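Local coordinates for probable sulfate-binding lipoprotein SubI (PDB 6DDN), which is a probable lipoprotein of Mycobacterium tuberculosis that likely binds sulfate outside the membrane and passes it on for uptake, as a periplasmic solute-binding protein, at residues 144-147 with 148-152; 222-226 with 227-231; 155-158 with 159-162. All coordinates share one frame; numbering follows the deposited sequence.

Contact 1 (144-147 with 148-152)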
loop_
_atom_site.group_PDB
_atom_site.type_symbol
_atom_site.label_atom_id
_atom_site.label_comp_id
_atom_site.label_asym_id
_atom_site.label_seq_id
_atom_site.Cartn_x
_atom_site.Cartn_y
_atom_site.Cartn_z
ATOM N N PHE A 144 -10.434 -4.606 -6.755
ATOM C CA PHE A 144 -10.310 -5.061 -8.136
ATOM C C PHE A 144 -10.350 -3.843 -9.048
ATOM O O PHE A 144 -11.394 -3.200 -9.175
ATOM C CB PHE A 144 -11.441 -6.014 -8.517
ATOM C CG PHE A 144 -11.472 -7.291 -7.732
ATOM C CD1 PHE A 144 -10.307 -7.876 -7.274
ATOM C CD2 PHE A 144 -12.680 -7.922 -7.475
ATOM C CE1 PHE A 144 -10.348 -9.060 -6.560
ATOM C CE2 PHE A 144 -12.728 -9.104 -6.762
ATOM C CZ PHE A 144 -11.560 -9.675 -6.303
ATOM N N VAL A 145 -9.236 -3.528 -9.693
ATOM C CA VAL A 145 -9.295 -2.572 -10.791
ATOM C C VAL A 145 -9.845 -3.289 -12.011
ATOM O O VAL A 145 -9.439 -4.412 -12.336
ATOM C CB VAL A 145 -7.921 -1.943 -11.073
ATOM C CG1 VAL A 145 -8.040 -0.934 -12.205
ATOM C CG2 VAL A 145 -7.397 -1.259 -9.832
ATOM N N VAL A 146 -10.789 -2.637 -12.685
ATOM C CA VAL A 146 -11.613 -3.267 -13.703
ATOM C C VAL A 146 -11.754 -2.288 -14.858
ATOM O O VAL A 146 -11.586 -1.078 -14.700
ATOM C CB VAL A 146 -12.992 -3.663 -13.127
ATOM C CG1 VAL A 146 -13.968 -2.497 -13.191
ATOM C CG2 VAL A 146 -13.538 -4.875 -13.828
ATOM N N ARG A 147 -12.047 -2.822 -16.039
ATOM C CA ARG A 147 -12.197 -1.929 -17.174
ATOM C C ARG A 147 -13.569 -1.262 -17.146
ATOM O O ARG A 147 -14.520 -1.765 -16.541
ATOM C CB ARG A 147 -11.955 -2.677 -18.481
ATOM C CG ARG A 147 -10.471 -2.860 -18.699
ATOM C CD ARG A 147 -10.090 -3.735 -19.873
ATOM N NE ARG A 147 -8.738 -4.267 -19.688
ATOM C CZ ARG A 147 -7.631 -3.528 -19.588
ATOM N NH1 ARG A 147 -7.680 -2.205 -19.676
ATOM N NH2 ARG A 147 -6.460 -4.122 -19.411
ATOM N N ALA A 148 -13.645 -0.099 -17.789
ATOM C CA ALA A 148 -14.809 0.774 -17.677
ATOM C C ALA A 148 -16.099 0.022 -17.973
ATOM O O ALA A 148 -16.247 -0.587 -19.036
ATOM C CB ALA A 148 -14.656 1.965 -18.624
ATOM N N GLY A 149 -17.026 0.062 -17.017
ATOM C CA GLY A 149 -18.281 -0.647 -17.121
ATOM C C GLY A 149 -18.262 -2.064 -16.594
ATOM O O GLY A 149 -19.314 -2.717 -16.600
ATOM N N ASN A 150 -17.115 -2.548 -16.123
ATOM C CA ASN A 150 -16.942 -3.935 -15.707
ATOM C C ASN A 150 -17.485 -4.888 -16.775
ATOM O O ASN A 150 -18.439 -5.630 -16.522
ATOM C CB ASN A 150 -17.606 -4.194 -14.362
ATOM C CG ASN A 150 -17.039 -5.414 -13.652
ATOM O OD1 ASN A 150 -16.362 -6.244 -14.259
ATOM N ND2 ASN A 150 -17.318 -5.527 -12.359
ATOM N N PRO A 151 -16.902 -4.880 -17.978
ATOM C CA PRO A 151 -17.497 -5.648 -19.085
ATOM C C PRO A 151 -17.633 -7.124 -18.783
ATOM O O PRO A 151 -18.576 -7.765 -19.265
ATOM C CB PRO A 151 -16.523 -5.400 -20.249
ATOM C CG PRO A 151 -15.713 -4.201 -19.842
ATOM C CD PRO A 151 -15.618 -4.266 -18.357
ATOM N N LYS A 152 -16.727 -7.682 -17.985
ATOM C CA LYS A 152 -16.752 -9.094 -17.645
ATOM C C LYS A 152 -17.420 -9.363 -16.303
ATOM O O LYS A 152 -17.417 -10.510 -15.844
ATOM C CB LYS A 152 -15.333 -9.656 -17.660
ATOM C CG LYS A 152 -14.804 -9.844 -19.066
ATOM C CD LYS A 152 -13.297 -9.918 -19.102
ATOM C CE LYS A 152 -12.816 -10.016 -20.533
ATOM N NZ LYS A 152 -13.494 -11.122 -21.268
#
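A type II beta turn from Arg147 to Asn150 ends strand 138-147 and turns the chain into the loop that follows. Its closing bond runs from Asn150 N to Arg147 O at 2.7 Å; the hydrogen bond is bent, 142° at the hydrogen. Gly149 occupies the third position with a phi of 89°, where a CB would collide with the carbonyl oxygen of Ala148. The same Arg147 O is approached by the proline ring that follows the turn, Pro151 CD lying 3.3 Å away, while Arg147 CB and Pro151 CD come within 4.0 Å. Beneath the turn the side chains of Val146 and Asn150 cross at about a right angle. Asn150 CG stands opposite its own backbone N (chi1 -159°), which carries the amide over the valine: Val146 CG2 meets Asn150 OD1 at 3.2 Å and Asn150 CG at 3.5 Å. The amide is buried, and its ND2 donates to Ile154 O further along the loop. Arg147 extends from CG to NE away from the turn, and its guanidinium group bonds Phe225 O and Gly230 O and makes a cation-pi contact with the Phe225 ring. This is a type II turn with glycine third, leading out of an interior sheet strand.

Contact 2 (222-226 with 227-231)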
loop_
_atom_site.group_PDB
_atom_site.type_symbol
_atom_site.label_atom_id
_atom_site.label_comp_id
_atom_site.label_asym_id
_atom_site.label_seq_id
_atom_site.Cartn_x
_atom_site.Cartn_y
_atom_site.Cartn_z
ATOM N N THR A 222 -0.154 -1.367 -12.662
ATOM C CA THR A 222 -1.169 -0.455 -13.178
ATOM C C THR A 222 -0.868 -0.055 -14.616
ATOM O O THR A 222 -1.781 0.056 -15.442
ATOM C CB THR A 222 -1.260 0.793 -12.295
ATOM O OG1 THR A 222 -1.296 0.409 -10.916
ATOM C CG2 THR A 222 -2.511 1.593 -12.631
ATOM N N ASP A 223 0.410 0.169 -14.928
ATOM C CA ASP A 223 0.792 0.608 -16.266
ATOM C C ASP A 223 0.441 -0.441 -17.315
ATOM O O ASP A 223 -0.256 -0.148 -18.294
ATOM C CB ASP A 223 2.289 0.921 -16.301
ATOM C CG ASP A 223 2.658 2.110 -15.432
ATOM O OD1 ASP A 223 1.748 2.880 -15.056
ATOM O OD2 ASP A 223 3.861 2.276 -15.125
ATOM N N VAL A 224 0.912 -1.675 -17.122
ATOM C CA VAL A 224 0.668 -2.719 -18.111
ATOM C C VAL A 224 -0.817 -3.053 -18.193
ATOM O O VAL A 224 -1.299 -3.504 -19.239
ATOM C CB VAL A 224 1.519 -3.965 -17.800
ATOM C CG1 VAL A 224 0.879 -4.807 -16.706
ATOM C CG2 VAL A 224 1.731 -4.788 -19.066
ATOM N N PHE A 225 -1.569 -2.831 -17.113
ATOM C CA PHE A 225 -3.009 -3.052 -17.181
ATOM C C PHE A 225 -3.689 -1.959 -17.994
ATOM O O PHE A 225 -4.611 -2.237 -18.770
ATOM C CB PHE A 225 -3.606 -3.127 -15.776
ATOM C CG PHE A 225 -5.093 -3.346 -15.765
ATOM C CD1 PHE A 225 -5.617 -4.626 -15.847
ATOM C CD2 PHE A 225 -5.965 -2.272 -15.680
ATOM C CE1 PHE A 225 -6.982 -4.829 -15.844
ATOM C CE2 PHE A 225 -7.330 -2.468 -15.679
ATOM C CZ PHE A 225 -7.840 -3.748 -15.761
ATOM N N VAL A 226 -3.247 -0.711 -17.828
ATOM C CA VAL A 226 -3.822 0.395 -18.588
ATOM C C VAL A 226 -3.571 0.202 -20.079
ATOM O O VAL A 226 -4.458 0.441 -20.907
ATOM C CB VAL A 226 -3.259 1.738 -18.082
ATOM C CG1 VAL A 226 -3.264 2.778 -19.190
ATOM C CG2 VAL A 226 -4.062 2.229 -16.884
ATOM N N GLN A 227 -2.369 -0.251 -20.442
ATOM C CA GLN A 227 -2.069 -0.486 -21.849
ATOM C C GLN A 227 -2.880 -1.629 -22.446
ATOM O O GLN A 227 -2.961 -1.724 -23.672
ATOM C CB GLN A 227 -0.575 -0.753 -22.046
ATOM C CG GLN A 227 0.254 0.508 -22.271
ATOM C CD GLN A 227 0.289 0.944 -23.732
ATOM O OE1 GLN A 227 1.322 0.841 -24.393
ATOM N NE2 GLN A 227 -0.837 1.451 -24.236
ATOM N N GLY A 228 -3.486 -2.485 -21.628
ATOM C CA GLY A 228 -4.442 -3.442 -22.148
ATOM C C GLY A 228 -4.224 -4.890 -21.758
ATOM O O GLY A 228 -4.913 -5.778 -22.271
ATOM N N SER A 229 -3.285 -5.153 -20.855
ATOM C CA SER A 229 -2.988 -6.516 -20.436
ATOM C C SER A 229 -3.818 -6.884 -19.212
ATOM O O SER A 229 -3.831 -6.151 -18.218
ATOM C CB SER A 229 -1.497 -6.673 -20.132
ATOM O OG SER A 229 -0.712 -6.362 -21.269
ATOM N N GLY A 230 -4.509 -8.017 -19.290
ATOM C CA GLY A 230 -5.268 -8.537 -18.172
ATOM C C GLY A 230 -6.679 -7.977 -18.094
ATOM O O GLY A 230 -6.984 -6.892 -18.584
ATOM N N ASP A 231 -7.553 -8.749 -17.447
ATOM C CA ASP A 231 -8.955 -8.385 -17.287
ATOM C C ASP A 231 -9.265 -7.740 -15.946
ATOM O O ASP A 231 -10.218 -6.960 -15.851
ATOM C CB ASP A 231 -9.844 -9.620 -17.463
ATOM C CG ASP A 231 -9.546 -10.366 -18.743
ATOM O OD1 ASP A 231 -9.141 -11.546 -18.667
ATOM O OD2 ASP A 231 -9.706 -9.766 -19.826
#
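Backbone hydrogen bonds dominate the meeting of 222-226 with 227-231, where helix 218-227 ends. Gln227 N gives the regular helical bond to Asp223 O, 3.0 Å long with an angle of 162° at the hydrogen. The pattern then changes: Ser229 N reaches back five residues to Val224 O, 3.0 Å away, lying in that carbonyl's plane. Gly228 N adds two weak bonds, to Val224 O at 3.4 Å and to Phe225 O at 3.1 Å, so Val224 O is shared by two donors. Gly228 makes the reversal possible with a phi of 129°, at which a side chain would collide with the carbonyl oxygen of Gln227. A CH...O contact supplements these bonds, Phe225 CA pointing at Ser229 O with a nearly straight 165° at the hydrogen.

Among the side chains, Phe225 has CG anti to the backbone N, and the ring lies along the departing chain: CD1 comes to 3.3 Å from Ser229 O, and Asp231 C meets the ring at its edge, in plane, 3.7 Å from Phe225 CE1. Separately, Val224 CG2 touches Ser229 OG at 3.6 Å. Leu233 and Ile168 also pack on the buried phenyl ring. Positive-phi glycine and paired backward bonds define the Schellman motif, here leading into strand 232-236.

Contact 3 (155-158 with 159-162). With SO4 (sulfate ion), chain G.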
loop_
_atom_site.group_PDB
_atom_site.type_symbol
_atom_site.label_atom_id
_atom_site.label_comp_id
_atom_site.label_asym_id
_atom_site.label_seq_id
_atom_site.Cartn_x
_atom_site.Cartn_y
_atom_site.Cartn_z
ATOM N N ARG A 155 -17.042 -9.208 -9.600
ATOM C CA ARG A 155 -17.576 -8.721 -8.332
ATOM C C ARG A 155 -16.982 -9.382 -7.096
ATOM O O ARG A 155 -17.138 -8.830 -5.999
ATOM C CB ARG A 155 -19.103 -8.898 -8.281
ATOM C CG ARG A 155 -19.864 -8.341 -9.476
ATOM C CD ARG A 155 -20.135 -6.849 -9.346
ATOM N NE ARG A 155 -20.545 -6.271 -10.624
ATOM C CZ ARG A 155 -20.545 -4.969 -10.897
ATOM N NH1 ARG A 155 -20.156 -4.093 -9.979
ATOM N NH2 ARG A 155 -20.936 -4.541 -12.090
ATOM N N ASP A 156 -16.319 -10.530 -7.217
ATOM C CA ASP A 156 -15.855 -11.240 -6.033
ATOM C C ASP A 156 -14.648 -12.099 -6.392
ATOM O O ASP A 156 -14.268 -12.218 -7.559
ATOM C CB ASP A 156 -16.995 -12.060 -5.406
ATOM C CG ASP A 156 -17.438 -13.239 -6.263
ATOM O OD1 ASP A 156 -18.388 -13.931 -5.843
ATOM O OD2 ASP A 156 -16.864 -13.484 -7.343
ATOM N N TRP A 157 -14.051 -12.704 -5.361
ATOM C CA TRP A 157 -12.810 -13.447 -5.557
ATOM C C TRP A 157 -13.008 -14.665 -6.448
ATOM O O TRP A 157 -12.095 -15.042 -7.190
ATOM C CB TRP A 157 -12.229 -13.861 -4.208
ATOM C CG TRP A 157 -11.597 -12.718 -3.485
ATOM C CD1 TRP A 157 -12.051 -12.112 -2.354
ATOM C CD2 TRP A 157 -10.399 -12.026 -3.855
ATOM N NE1 TRP A 157 -11.213 -11.090 -1.991
ATOM C CE2 TRP A 157 -10.189 -11.017 -2.897
ATOM C CE3 TRP A 157 -9.484 -12.165 -4.902
ATOM C CZ2 TRP A 157 -9.101 -10.150 -2.954
ATOM C CZ3 TRP A 157 -8.401 -11.305 -4.956
ATOM C CH2 TRP A 157 -8.220 -10.309 -3.988
ATOM N N ASP A 158 -14.186 -15.293 -6.390
ATOM C CA ASP A 158 -14.460 -16.414 -7.280
ATOM C C ASP A 158 -14.437 -15.988 -8.742
ATOM O O ASP A 158 -14.142 -16.804 -9.622
ATOM C CB ASP A 158 -15.808 -17.048 -6.934
ATOM C CG ASP A 158 -15.722 -17.992 -5.752
ATOM O OD1 ASP A 158 -14.603 -18.447 -5.435
ATOM O OD2 ASP A 158 -16.776 -18.282 -5.144
ATOM N N ASP A 159 -14.740 -14.717 -9.021
ATOM C CA ASP A 159 -14.726 -14.235 -10.397
ATOM C C ASP A 159 -13.330 -14.260 -11.006
ATOM O O ASP A 159 -13.208 -14.297 -12.235
ATOM C CB ASP A 159 -15.298 -12.818 -10.470
ATOM C CG ASP A 159 -16.812 -12.794 -10.391
ATOM O OD1 ASP A 159 -17.452 -13.735 -10.903
ATOM O OD2 ASP A 159 -17.361 -11.833 -9.816
ATOM N N LEU A 160 -12.281 -14.238 -10.183
ATOM C CA LEU A 160 -10.920 -14.275 -10.702
ATOM C C LEU A 160 -10.510 -15.662 -11.176
ATOM O O LEU A 160 -9.496 -15.785 -11.871
ATOM C CB LEU A 160 -9.927 -13.791 -9.642
ATOM C CG LEU A 160 -10.125 -12.407 -9.020
ATOM C CD1 LEU A 160 -8.805 -11.882 -8.476
ATOM C CD2 LEU A 160 -10.729 -11.422 -10.009
ATOM N N LEU A 161 -11.262 -16.700 -10.814
ATOM C CA LEU A 161 -11.003 -18.062 -11.256
ATOM C C LEU A 161 -11.887 -18.473 -12.423
ATOM O O LEU A 161 -11.987 -19.667 -12.721
ATOM C CB LEU A 161 -11.197 -19.039 -10.096
ATOM C CG LEU A 161 -10.242 -18.902 -8.914
ATOM C CD1 LEU A 161 -10.456 -20.038 -7.929
ATOM C CD2 LEU A 161 -8.809 -18.878 -9.404
ATOM N N ARG A 162 -12.537 -17.523 -13.078
ATOM C CA ARG A 162 -13.374 -17.880 -14.207
ATOM C C ARG A 162 -12.515 -18.144 -15.443
ATOM O O ARG A 162 -11.410 -17.606 -15.564
ATOM C CB ARG A 162 -14.384 -16.774 -14.490
ATOM C CG ARG A 162 -15.672 -16.922 -13.695
ATOM C CD ARG A 162 -16.372 -15.588 -13.517
ATOM N NE ARG A 162 -16.559 -14.907 -14.793
ATOM C CZ ARG A 162 -17.004 -13.662 -14.917
ATOM N NH1 ARG A 162 -17.311 -12.954 -13.838
ATOM N NH2 ARG A 162 -17.140 -13.124 -16.120
HETATM S S SO4 G . -15.552 -12.780 -1.462
HETATM O O1 SO4 G . -14.489 -11.996 -0.850
HETATM O O2 SO4 G . -15.484 -12.608 -2.906
HETATM O O3 SO4 G . -15.381 -14.193 -1.137
HETATM O O4 SO4 G . -16.839 -12.309 -0.960
#
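Asp159 OD2 takes two backbone N-H groups, Arg155 N at 2.7 Å and Asp156 N at 3.1 Å. Both arrive on the anti side but from opposite faces of the carboxylate plane, which should limit its rotation. In return Asp159 N donates to Asp156 OD2 at 3.0 Å, nearly along the C-O axis, and also to Asp156 O. A chi1 of 68° sets Asp156 CG between its own N and carbonyl carbon, turning the carboxylate back over the turn. The carboxylates, their planes 43° apart, bring their OD2 oxygens close; the backbone N-H groups that each accepts, and Arg162, probably offset the like charge. Arg162 NH1 forms a salt bridge with Asp159 OD1 at 3.0 Å, from above that carboxylate, and the same guanidinium bonds Lys152 O.

Further out, Leu160 CD1 lies 3.6 Å from Trp157 CZ3, beside helices 177-190 and 196-210. Trp157 N donates almost straight (170°) to O2 of a sulfate ion, 2.8 Å away, probably from the crystallisation liquor. The pattern is a capping box with Asp156 in the N-cap position, opening a run of i+3 to i turns (Leu160 N to Trp157 O, Leu161 N to Asp158 O) in the loop between strands 138-147 and 167-168.

In the fold
From the N terminus, contact 1 closes the end of strand 138-147, contact 3 winds up the loop leading to strand 167-168, and contact 2 closes helix 218-227 just before strand 232-236. Each is a local closure; they follow in series, neither nesting nor crossing. Space brings them together differently. Contact 1 touches both others, its centre about 12 Å from each, whereas the nearest atoms of contacts 2 and 3 are about 7 Å apart. Toward contact 2, Lys152 packs on Asp231; toward contact 3, the rings of Phe144 and Trp157 meet edge-to-face and Asn150 packs on Arg155. Antiparallel pairing of strands 138-147 and 232-236 sets the helix end beside the turn.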